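Glucosidase (Croceicoccus marinus, PDB 5Z3K) probably hydrolyses O-glycosidic bonds, as a family 39 beta-glucosidase. Local coordinates at residues A[172-184]-A[209-222]. Numbering follows the deposited sequence.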
ATOM      1  N   PHE A 172       6.140   4.803  24.463  1.00 17.97           N
ATOM      2  CA  PHE A 172       5.961   4.167  23.160  1.00 18.11           C
ATOM      3  C   PHE A 172       6.967   3.042  22.957  1.00 17.98           C
ATOM      4  O   PHE A 172       6.606   1.956  22.491  1.00 18.47           O
ATOM      5  CB  PHE A 172       6.072   5.211  22.044  1.00 16.91           C
ATOM      6  CG  PHE A 172       5.760   4.673  20.671  1.00 17.34           C
ATOM      7  CD1 PHE A 172       6.731   4.003  19.934  1.00 17.65           C
ATOM      8  CD2 PHE A 172       4.502   4.844  20.114  1.00 17.64           C
ATOM      9  CE1 PHE A 172       6.448   3.495  18.670  1.00 19.44           C
ATOM     10  CE2 PHE A 172       4.214   4.347  18.842  1.00 14.60           C
ATOM     11  CZ  PHE A 172       5.186   3.667  18.128  1.00 15.16           C
ATOM     12  N   TYR A 173       8.238   3.277  23.309  1.00 18.94           N
ATOM     13  CA  TYR A 173       9.259   2.246  23.113  1.00 18.47           C
ATOM     14  C   TYR A 173       8.968   1.006  23.952  1.00 20.32           C
ATOM     15  O   TYR A 173       9.129  -0.126  23.480  1.00 19.83           O
ATOM     16  CB  TYR A 173      10.653   2.778  23.468  1.00 18.14           C
ATOM     17  CG  TYR A 173      11.085   4.075  22.813  1.00 18.75           C
ATOM     18  CD1 TYR A 173      10.568   4.484  21.587  1.00 20.47           C
ATOM     19  CD2 TYR A 173      12.033   4.889  23.427  1.00 22.61           C
ATOM     20  CE1 TYR A 173      10.985   5.682  20.992  1.00 21.11           C
ATOM     21  CE2 TYR A 173      12.445   6.083  22.852  1.00 19.64           C
ATOM     22  CZ  TYR A 173      11.927   6.479  21.641  1.00 22.55           C
ATOM     23  OH  TYR A 173      12.359   7.670  21.083  1.00 21.37           O
ATOM     24  N   GLU A 174       8.573   1.194  25.214  1.00 18.42           N
ATOM     25  CA  GLU A 174       8.336   0.033  26.061  1.00 22.20           C
ATOM     26  C   GLU A 174       7.140  -0.761  25.558  1.00 18.98           C
ATOM     27  O   GLU A 174       7.133  -1.997  25.619  1.00 21.05           O
ATOM     28  CB  GLU A 174       8.147   0.470  27.515  1.00 24.92           C
ATOM     29  CG  GLU A 174       9.418   1.004  28.157  1.00 30.39           C
ATOM     30  CD  GLU A 174      10.527  -0.045  28.249  1.00 42.49           C
ATOM     31  OE1 GLU A 174      11.667   0.237  27.807  1.00 38.15           O
ATOM     32  OE2 GLU A 174      10.260  -1.151  28.776  1.00 47.99           O
HETATM   33  N   MSE A 175       6.135  -0.067  25.036  1.00 19.51           N
HETATM   34  CA  MSE A 175       4.980  -0.712  24.433  1.00 17.38           C
HETATM   35  C   MSE A 175       5.388  -1.494  23.185  1.00 15.55           C
HETATM   36  O   MSE A 175       4.917  -2.609  22.960  1.00 16.04           O
HETATM   37  CB  MSE A 175       3.918   0.323  24.091  1.00 19.98           C
HETATM   38  CG  MSE A 175       3.122   0.800  25.273  1.00 18.67           C
HETATM   39 SE   MSE A 175       1.869   2.195  24.820  0.74 20.25          SE
HETATM   40  CE  MSE A 175       0.494   1.142  23.874  1.00 15.32           C
ATOM     41  N   TYR A 176       6.282  -0.912  22.379  1.00 19.10           N
ATOM     42  CA  TYR A 176       6.794  -1.640  21.225  1.00 16.91           C
ATOM     43  C   TYR A 176       7.499  -2.917  21.663  1.00 20.16           C
ATOM     44  O   TYR A 176       7.268  -3.992  21.099  1.00 16.74           O
ATOM     45  CB  TYR A 176       7.749  -0.777  20.396  1.00 14.85           C
ATOM     46  CG  TYR A 176       8.281  -1.587  19.241  1.00 19.90           C
ATOM     47  CD1 TYR A 176       7.452  -1.907  18.168  1.00 22.30           C
ATOM     48  CD2 TYR A 176       9.576  -2.087  19.240  1.00 17.76           C
ATOM     49  CE1 TYR A 176       7.905  -2.682  17.119  1.00 19.59           C
ATOM     50  CE2 TYR A 176      10.042  -2.861  18.193  1.00 17.72           C
ATOM     51  CZ  TYR A 176       9.192  -3.156  17.131  1.00 14.17           C
ATOM     52  OH  TYR A 176       9.616  -3.923  16.086  1.00 18.60           O
ATOM     53  N   ALA A 177       8.362  -2.819  22.679  1.00 19.73           N
ATOM     54  CA  ALA A 177       9.104  -3.997  23.111  1.00 17.09           C
ATOM     55  C   ALA A 177       8.166  -5.070  23.647  1.00 18.00           C
ATOM     56  O   ALA A 177       8.381  -6.264  23.408  1.00 22.04           O
ATOM     57  CB  ALA A 177      10.147  -3.614  24.166  1.00 18.04           C
ATOM     58  N   ALA A 178       7.122  -4.664  24.373  1.00 18.55           N
ATOM     59  CA  ALA A 178       6.146  -5.630  24.865  1.00 19.65           C
ATOM     60  C   ALA A 178       5.451  -6.341  23.711  1.00 19.23           C
ATOM     61  O   ALA A 178       5.285  -7.568  23.732  1.00 19.29           O
ATOM     62  CB  ALA A 178       5.120  -4.936  25.763  1.00 19.42           C
ATOM     63  N   ALA A 179       5.043  -5.583  22.691  1.00 19.76           N
ATOM     64  CA  ALA A 179       4.390  -6.188  21.532  1.00 17.37           C
ATOM     65  C   ALA A 179       5.337  -7.119  20.785  1.00 17.33           C
ATOM     66  O   ALA A 179       4.948  -8.225  20.394  1.00 17.61           O
ATOM     67  CB  ALA A 179       3.860  -5.094  20.607  1.00 18.09           C
ATOM     68  N   ALA A 180       6.586  -6.691  20.580  1.00 17.69           N
ATOM     69  CA  ALA A 180       7.553  -7.528  19.877  1.00 18.40           C
ATOM     70  C   ALA A 180       7.827  -8.821  20.637  1.00 22.46           C
ATOM     71  O   ALA A 180       7.887  -9.907  20.041  1.00 21.40           O
ATOM     72  CB  ALA A 180       8.850  -6.750  19.647  1.00 21.60           C
ATOM     73  N   ARG A 181       8.026  -8.721  21.958  1.00 22.57           N
ATOM     74  CA  ARG A 181       8.175  -9.917  22.782  1.00 22.13           C
ATOM     75  C   ARG A 181       6.984 -10.856  22.623  1.00 20.03           C
ATOM     76  O   ARG A 181       7.157 -12.073  22.491  1.00 22.24           O
ATOM     77  CB  ARG A 181       8.342  -9.530  24.255  1.00 23.05           C
ATOM     78  CG  ARG A 181       9.771  -9.160  24.638  1.00 30.11           C
ATOM     79  CD  ARG A 181       9.963  -9.153  26.152  1.00 28.52           C
ATOM     80  NE  ARG A 181       8.947  -8.344  26.818  1.00 27.99           N
ATOM     81  CZ  ARG A 181       9.060  -7.037  27.031  1.00 25.79           C
ATOM     82  NH1 ARG A 181      10.155  -6.389  26.647  1.00 25.13           N
ATOM     83  NH2 ARG A 181       8.084  -6.377  27.636  1.00 23.45           N
ATOM     84  N   ALA A 182       5.765 -10.311  22.653  1.00 18.48           N
ATOM     85  CA  ALA A 182       4.583 -11.165  22.572  1.00 18.55           C
ATOM     86  C   ALA A 182       4.475 -11.839  21.208  1.00 19.08           C
ATOM     87  O   ALA A 182       4.185 -13.037  21.121  1.00 19.07           O
ATOM     88  CB  ALA A 182       3.321 -10.355  22.873  1.00 16.89           C
ATOM     89  N   VAL A 183       4.713 -11.091  20.129  1.00 17.04           N
ATOM     90  CA  VAL A 183       4.623 -11.673  18.791  1.00 18.07           C
ATOM     91  C   VAL A 183       5.648 -12.791  18.632  1.00 23.86           C
ATOM     92  O   VAL A 183       5.334 -13.888  18.151  1.00 19.14           O
ATOM     93  CB  VAL A 183       4.813 -10.579  17.724  1.00 20.47           C
ATOM     94  CG1 VAL A 183       5.144 -11.196  16.369  1.00 19.19           C
ATOM     95  CG2 VAL A 183       3.579  -9.685  17.642  1.00 18.73           C
ATOM     96  N   LYS A 184       6.891 -12.532  19.043  1.00 19.13           N
ATOM     97  CA  LYS A 184       7.949 -13.520  18.859  1.00 21.72           C
ATOM     98  C   LYS A 184       7.768 -14.719  19.781  1.00 21.85           C
ATOM     99  O   LYS A 184       8.173 -15.833  19.433  1.00 22.05           O
ATOM    100  CB  LYS A 184       9.309 -12.869  19.092  1.00 20.09           C
ATOM    101  CG  LYS A 184       9.665 -11.802  18.061  1.00 24.34           C
ATOM    102  CD  LYS A 184       9.752 -12.395  16.663  1.00 24.65           C
ATOM    103  CE  LYS A 184      10.399 -11.427  15.694  1.00 24.30           C
ATOM    104  NZ  LYS A 184      10.498 -12.030  14.349  1.00 20.01           N
ATOM    105  N   GLY A 209      15.254   8.247  17.514  1.00 20.92           N
ATOM    106  CA  GLY A 209      15.039   7.772  18.876  1.00 19.37           C
ATOM    107  C   GLY A 209      14.455   6.376  18.941  1.00 24.56           C
ATOM    108  O   GLY A 209      14.781   5.600  19.850  1.00 19.45           O
ATOM    109  N   PHE A 210      13.585   6.033  17.983  1.00 21.91           N
ATOM    110  CA  PHE A 210      13.047   4.679  17.912  1.00 19.70           C
ATOM    111  C   PHE A 210      14.122   3.677  17.497  1.00 17.99           C
ATOM    112  O   PHE A 210      14.291   2.631  18.133  1.00 19.69           O
ATOM    113  CB  PHE A 210      11.862   4.652  16.939  1.00 19.05           C
ATOM    114  CG  PHE A 210      11.191   3.316  16.842  1.00 19.05           C
ATOM    115  CD1 PHE A 210      10.468   2.808  17.916  1.00 20.75           C
ATOM    116  CD2 PHE A 210      11.277   2.565  15.676  1.00 18.17           C
ATOM    117  CE1 PHE A 210       9.855   1.579  17.832  1.00 16.58           C
ATOM    118  CE2 PHE A 210      10.666   1.327  15.592  1.00 18.06           C
ATOM    119  CZ  PHE A 210       9.949   0.837  16.670  1.00 17.95           C
ATOM    120  N   LEU A 211      14.851   3.975  16.421  1.00 19.88           N
ATOM    121  CA  LEU A 211      15.922   3.088  15.973  1.00 18.62           C
ATOM    122  C   LEU A 211      16.992   2.927  17.048  1.00 21.94           C
ATOM    123  O   LEU A 211      17.540   1.832  17.230  1.00 18.84           O
ATOM    124  CB  LEU A 211      16.541   3.628  14.687  1.00 20.89           C
ATOM    125  CG  LEU A 211      15.633   3.470  13.460  1.00 18.97           C
ATOM    126  CD1 LEU A 211      16.057   4.417  12.342  1.00 19.72           C
ATOM    127  CD2 LEU A 211      15.681   2.023  13.006  1.00 20.04           C
ATOM    128  N   ASP A 212      17.310   4.010  17.757  1.00 21.81           N
ATOM    129  CA  ASP A 212      18.308   3.926  18.821  1.00 23.52           C
ATOM    130  C   ASP A 212      17.837   2.999  19.935  1.00 22.70           C
ATOM    131  O   ASP A 212      18.617   2.190  20.451  1.00 25.25           O
ATOM    132  CB  ASP A 212      18.614   5.323  19.365  1.00 23.58           C
ATOM    133  CG  ASP A 212      19.648   5.305  20.494  1.00 33.22           C
ATOM    134  OD1 ASP A 212      20.814   4.932  20.241  1.00 33.45           O
ATOM    135  OD2 ASP A 212      19.291   5.671  21.632  1.00 34.97           O
ATOM    136  N   TYR A 213      16.550   3.074  20.287  1.00 20.98           N
ATOM    137  CA  TYR A 213      16.022   2.247  21.368  1.00 18.85           C
ATOM    138  C   TYR A 213      16.064   0.765  21.016  1.00 26.38           C
ATOM    139  O   TYR A 213      16.516  -0.060  21.820  1.00 23.94           O
ATOM    140  CB  TYR A 213      14.589   2.665  21.714  1.00 23.85           C
ATOM    141  CG  TYR A 213      13.951   1.729  22.717  1.00 24.23           C
ATOM    142  CD1 TYR A 213      13.235   0.606  22.300  1.00 24.70           C
ATOM    143  CD2 TYR A 213      14.080   1.955  24.084  1.00 27.85           C
ATOM    144  CE1 TYR A 213      12.669  -0.261  23.222  1.00 26.08           C
ATOM    145  CE2 TYR A 213      13.514   1.098  25.007  1.00 23.19           C
ATOM    146  CZ  TYR A 213      12.810  -0.008  24.570  1.00 28.68           C
ATOM    147  OH  TYR A 213      12.245  -0.870  25.486  1.00 30.04           O
ATOM    148  N   VAL A 214      15.552   0.394  19.835  1.00 21.25           N
ATOM    149  CA  VAL A 214      15.512  -1.024  19.490  1.00 23.88           C
ATOM    150  C   VAL A 214      16.922  -1.578  19.327  1.00 22.79           C
ATOM    151  O   VAL A 214      17.163  -2.767  19.574  1.00 23.32           O
ATOM    152  CB  VAL A 214      14.650  -1.255  18.231  1.00 28.28           C
ATOM    153  CG1 VAL A 214      13.188  -0.978  18.542  1.00 23.77           C
ATOM    154  CG2 VAL A 214      15.110  -0.384  17.078  1.00 23.35           C
ATOM    155  N   LYS A 215      17.874  -0.738  18.918  1.00 23.61           N
ATOM    156  CA  LYS A 215      19.262  -1.180  18.832  1.00 22.64           C
ATOM    157  C   LYS A 215      19.853  -1.406  20.218  1.00 24.26           C
ATOM    158  O   LYS A 215      20.385  -2.482  20.511  1.00 25.73           O
ATOM    159  CB  LYS A 215      20.099  -0.158  18.068  1.00 29.02           C
ATOM    160  CG  LYS A 215      21.564  -0.548  17.976  1.00 26.61           C
ATOM    161  CD  LYS A 215      22.370   0.466  17.193  1.00 22.42           C
ATOM    162  CE  LYS A 215      23.808   0.013  17.060  1.00 36.16           C
ATOM    163  NZ  LYS A 215      24.742   1.122  17.429  1.00 42.27           N
ATOM    164  N   GLN A 216      19.766  -0.396  21.082  1.00 24.79           N
ATOM    165  CA  GLN A 216      20.393  -0.490  22.396  1.00 31.09           C
ATOM    166  C   GLN A 216      19.744  -1.561  23.266  1.00 28.49           C
ATOM    167  O   GLN A 216      20.428  -2.194  24.074  1.00 30.90           O
ATOM    168  CB  GLN A 216      20.342   0.873  23.077  1.00 30.17           C
ATOM    169  CG  GLN A 216      21.161   1.922  22.345  1.00 28.78           C
ATOM    170  CD  GLN A 216      22.620   1.514  22.198  1.00 40.60           C
ATOM    171  OE1 GLN A 216      23.275   1.151  23.178  1.00 43.80           O
ATOM    172  NE2 GLN A 216      23.137   1.574  20.972  1.00 35.12           N
ATOM    173  N   GLN A 217      18.445  -1.797  23.113  1.00 27.27           N
ATOM    174  CA  GLN A 217      17.756  -2.799  23.915  1.00 23.20           C
ATOM    175  C   GLN A 217      17.579  -4.124  23.189  1.00 23.43           C
ATOM    176  O   GLN A 217      16.881  -5.005  23.703  1.00 26.56           O
ATOM    177  CB  GLN A 217      16.398  -2.271  24.382  1.00 29.46           C
ATOM    178  CG  GLN A 217      16.473  -0.932  25.098  1.00 30.51           C
ATOM    179  CD  GLN A 217      17.534  -0.909  26.197  1.00 34.73           C
ATOM    180  OE1 GLN A 217      17.715  -1.888  26.920  1.00 31.75           O
ATOM    181  NE2 GLN A 217      18.240   0.214  26.320  1.00 33.69           N
ATOM    182  N   SER A 218      18.185  -4.285  22.011  1.00 23.40           N
ATOM    183  CA  SER A 218      18.144  -5.541  21.256  1.00 26.09           C
ATOM    184  C   SER A 218      16.711  -6.044  21.060  1.00 28.30           C
ATOM    185  O   SER A 218      16.394  -7.211  21.306  1.00 25.47           O
ATOM    186  CB  SER A 218      19.009  -6.603  21.934  1.00 29.02           C
ATOM    187  OG  SER A 218      20.334  -6.127  22.091  1.00 33.53           O
ATOM    188  N   VAL A 219      15.838  -5.145  20.613  1.00 28.55           N
ATOM    189  CA  VAL A 219      14.432  -5.461  20.350  1.00 22.30           C
ATOM    190  C   VAL A 219      14.279  -5.854  18.882  1.00 23.68           C
ATOM    191  O   VAL A 219      14.858  -5.191  18.009  1.00 21.30           O
ATOM    192  CB  VAL A 219      13.526  -4.272  20.714  1.00 19.87           C
ATOM    193  CG1 VAL A 219      12.045  -4.616  20.489  1.00 19.69           C
ATOM    194  CG2 VAL A 219      13.768  -3.836  22.169  1.00 24.03           C
ATOM    195  N   PRO A 220      13.538  -6.916  18.558  1.00 22.52           N
ATOM    196  CA  PRO A 220      13.362  -7.281  17.142  1.00 23.45           C
ATOM    197  C   PRO A 220      12.698  -6.159  16.361  1.00 20.98           C
ATOM    198  O   PRO A 220      11.783  -5.498  16.850  1.00 27.26           O
ATOM    199  CB  PRO A 220      12.466  -8.522  17.196  1.00 24.11           C
ATOM    200  CG  PRO A 220      12.566  -9.028  18.594  1.00 23.23           C
ATOM    201  CD  PRO A 220      12.829  -7.837  19.460  1.00 22.00           C
ATOM    202  N   LEU A 221      13.164  -5.956  15.126  1.00 23.36           N
ATOM    203  CA  LEU A 221      12.597  -4.967  14.201  1.00 20.81           C
ATOM    204  C   LEU A 221      12.712  -5.581  12.809  1.00 18.64           C
ATOM    205  O   LEU A 221      13.709  -5.380  12.108  1.00 21.16           O
ATOM    206  CB  LEU A 221      13.307  -3.620  14.288  1.00 19.90           C
ATOM    207  CG  LEU A 221      12.772  -2.473  13.423  1.00 20.16           C
ATOM    208  CD1 LEU A 221      11.536  -1.813  14.050  1.00 16.13           C
ATOM    209  CD2 LEU A 221      13.868  -1.436  13.140  1.00 17.69           C
ATOM    210  N   ASP A 222      11.702  -6.361  12.432  1.00 16.53           N
ATOM    211  CA  ASP A 222      11.719  -7.013  11.125  1.00 18.92           C
ATOM    212  C   ASP A 222      11.448  -6.022   9.998  1.00 20.43           C
ATOM    213  O   ASP A 222      11.927  -6.213   8.871  1.00 16.01           O
ATOM    214  CB  ASP A 222      10.709  -8.160  11.119  1.00 19.79           C
ATOM    215  CG  ASP A 222      11.051  -9.234  12.142  1.00 21.10           C
ATOM    216  OD1 ASP A 222      12.185  -9.741  12.109  1.00 24.42           O
ATOM    217  OD2 ASP A 222      10.203  -9.568  12.990  1.00 18.31           O
TER
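Helix 172-184 crosses helix 209-216 at -49°, the axes 10.6 Å apart, with Tyr173 facing Phe210, and Ala177 faces Val219 in the loop beyond. These are two neighbouring outer helices of the glycosidase TIM barrel, joined in sequence through strand 191-197. A Schellman motif with Ser218 at C-prime ends the second helix and turns the chain toward strand 223-229.

The Tyr173 and Tyr213 rings lie near parallel but slid apart, so they barely overlap. Tyr173 CB sits over the centre of the Tyr213 ring, 3.3 Å from its centroid, and Tyr213 CB returns a CH-pi contact to the Tyr173 ring. Tyr173 OH is hydrogen-bonded to Pro205 O, before helix 208-216. Tyr213 OH donates to Glu174 OE1 at 2.6 Å, entering from above the carboxylate plane. With an alanine at Tyr213, Glu174 OE1 would probably lose this donor and a gap would open over Tyr173 CB.

Phe210 turns its edge to the face of Tyr176, with planes at 74°. CG of Tyr176 stands anti to its own N (chi1 178°), which carries the ring across to the second segment. There Val219 CG1 comes within 3.5 Å of Tyr176 CE2. Tyr176 OH donates to Pro220 O at 2.8 Å, in the carbonyl plane and on a lone pair. Ala180 CB lies over the other face of the Tyr176 ring, toward its rim, and touches Val219 CG1 and Pro220 CD.

At the far end, Lys184 runs past Pro220, and its amine also reaches Leu190 O and Pro188 O. Asp222 OD2 accepts from both Val192 N and Lys184 NZ. Lys184 NZ meets this oxygen on its syn side at 2.8 Å, forming a salt bridge.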